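Local structure of RNA-dependent RNA Polymerase (Bombyx mori cytoplasmic polyhedrosis virus, 6TZ0) at residues A[267-271]-A[1041-1045]. The protein catalyses RNA-templated RNA synthesis inside the virus, making plus strands by fully conservative transcription and probably also minus strands during genome replication. Numbering follows the deposited sequence.
Sequences ATVPV and SYSNL
One side-chain-to-backbone hydrogen bond carries the polar part of this contact: Ser1043 OG donates to the carbonyl oxygen Thr268 O over 3.1 Å. The hydroxyl approaches from above the carbonyl plane, 46° out of it, with a C=O...O angle of 134°. Serine suits the place, being short enough to bring a donor close to a strand edge. Its CB already points at the strand, and a chi1 of -70°, with OG beside the backbone N, carries the hydroxyl to Thr268 O. A weak second contact of this hydroxyl, secondary to that bond, is with Gln325 OE1 at the start of helix 325-339.

Strand 266-272 belongs to a two-stranded antiparallel hairpin with 278-285, and Val269 pairs through its backbone with Arg282. The loop 1041-1045, between strand 1029-1030 and helix 1054-1062, lies beside this hairpin, so the C-terminal region meets the N-terminal one, away from the annotated metal and nucleotide sites.

The remaining contacts are van der Waals. Beta-branched Thr268 offers two short branches, both touching the base of the Tyr1042 ring: Thr268 OG1 is 3.7 Å from Tyr1042 CG, while the methyl CG2 is 3.7 Å from Tyr1042 CD1. The ring also meets His281, and its OH bonds to Lys1038 NZ. Pro270, whose nitrogen has no hydrogen to donate, presents CD to the loop instead, 3.8 Å from Ser1043 O.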
loop_
_atom_site.group_PDB
_atom_site.type_symbol
_atom_site.label_atom_id
_atom_site.label_comp_id
_atom_site.label_asym_id
_atom_site.label_seq_id
_atom_site.Cartn_x
_atom_site.Cartn_y
_atom_site.Cartn_z
ATOM N N ALA A 267 15.519 37.579 -12.007
ATOM C CA ALA A 267 14.979 37.395 -10.673
ATOM C C ALA A 267 16.114 37.502 -9.673
ATOM O O ALA A 267 17.198 36.962 -9.897
ATOM C CB ALA A 267 14.269 36.048 -10.523
ATOM N N THR A 268 15.859 38.211 -8.585
ATOM C CA THR A 268 16.780 38.275 -7.460
ATOM C C THR A 268 16.300 37.290 -6.390
ATOM O O THR A 268 15.289 37.514 -5.721
ATOM C CB THR A 268 16.932 39.717 -6.967
ATOM O OG1 THR A 268 17.645 39.752 -5.725
ATOM C CG2 THR A 268 15.608 40.474 -6.897
ATOM N N VAL A 269 17.018 36.182 -6.267
ATOM C CA VAL A 269 16.560 34.997 -5.547
ATOM C C VAL A 269 17.519 34.779 -4.382
ATOM O O VAL A 269 18.655 35.271 -4.414
ATOM C CB VAL A 269 16.493 33.763 -6.475
ATOM C CG1 VAL A 269 15.615 34.056 -7.650
ATOM C CG2 VAL A 269 17.876 33.365 -6.948
ATOM N N PRO A 270 17.101 34.070 -3.334
ATOM C CA PRO A 270 18.042 33.735 -2.260
ATOM C C PRO A 270 18.975 32.599 -2.664
ATOM O O PRO A 270 18.749 31.879 -3.635
ATOM C CB PRO A 270 17.134 33.323 -1.098
ATOM C CG PRO A 270 15.898 32.878 -1.736
ATOM C CD PRO A 270 15.718 33.744 -2.943
ATOM N N VAL A 271 20.049 32.454 -1.890
ATOM C CA VAL A 271 21.089 31.464 -2.142
ATOM C C VAL A 271 21.239 30.594 -0.906
ATOM O O VAL A 271 21.445 31.109 0.197
ATOM C CB VAL A 271 22.431 32.121 -2.510
ATOM C CG1 VAL A 271 23.535 31.090 -2.578
ATOM C CG2 VAL A 271 22.323 32.848 -3.828
ATOM N N SER A 1041 14.180 39.320 1.589
ATOM C CA SER A 1041 13.296 40.421 1.243
ATOM C C SER A 1041 13.025 40.503 -0.252
ATOM O O SER A 1041 12.079 41.178 -0.667
ATOM C CB SER A 1041 13.890 41.734 1.737
ATOM O OG SER A 1041 15.112 42.002 1.081
ATOM N N TYR A 1042 13.842 39.846 -1.061
ATOM C CA TYR A 1042 13.595 39.676 -2.482
ATOM C C TYR A 1042 13.130 38.246 -2.689
ATOM O O TYR A 1042 13.817 37.317 -2.242
ATOM C CB TYR A 1042 14.874 39.898 -3.286
ATOM C CG TYR A 1042 15.584 41.207 -3.052
ATOM C CD1 TYR A 1042 15.187 42.364 -3.701
ATOM C CD2 TYR A 1042 16.674 41.275 -2.190
ATOM C CE1 TYR A 1042 15.848 43.555 -3.496
ATOM C CE2 TYR A 1042 17.340 42.460 -1.975
ATOM C CZ TYR A 1042 16.921 43.596 -2.630
ATOM O OH TYR A 1042 17.582 44.782 -2.417
ATOM N N SER A 1043 11.979 38.071 -3.355
ATOM C CA SER A 1043 11.462 36.761 -3.765
ATOM C C SER A 1043 11.259 35.805 -2.600
ATOM O O SER A 1043 12.102 34.930 -2.382
ATOM C CB SER A 1043 12.356 36.103 -4.821
ATOM O OG SER A 1043 12.269 36.781 -6.055
ATOM N N ASN A 1044 10.221 36.056 -1.798
ATOM C CA ASN A 1044 9.928 35.296 -0.586
ATOM C C ASN A 1044 9.895 33.788 -0.809
ATOM O O ASN A 1044 9.438 33.306 -1.842
ATOM C CB ASN A 1044 8.594 35.751 0.003
ATOM C CG ASN A 1044 7.444 35.672 -0.977
ATOM O OD1 ASN A 1044 7.626 35.402 -2.151
ATOM N ND2 ASN A 1044 6.234 35.855 -0.475
ATOM N N LEU A 1045 10.414 33.049 0.161
ATOM C CA LEU A 1045 10.574 31.613 0.024
ATOM C C LEU A 1045 9.387 30.821 0.557
ATOM O O LEU A 1045 9.491 29.602 0.713
ATOM C CB LEU A 1045 11.892 31.186 0.673
ATOM C CG LEU A 1045 12.305 31.670 2.060
ATOM C CD1 LEU A 1045 11.792 30.784 3.142
ATOM C CD2 LEU A 1045 13.809 31.737 2.127
#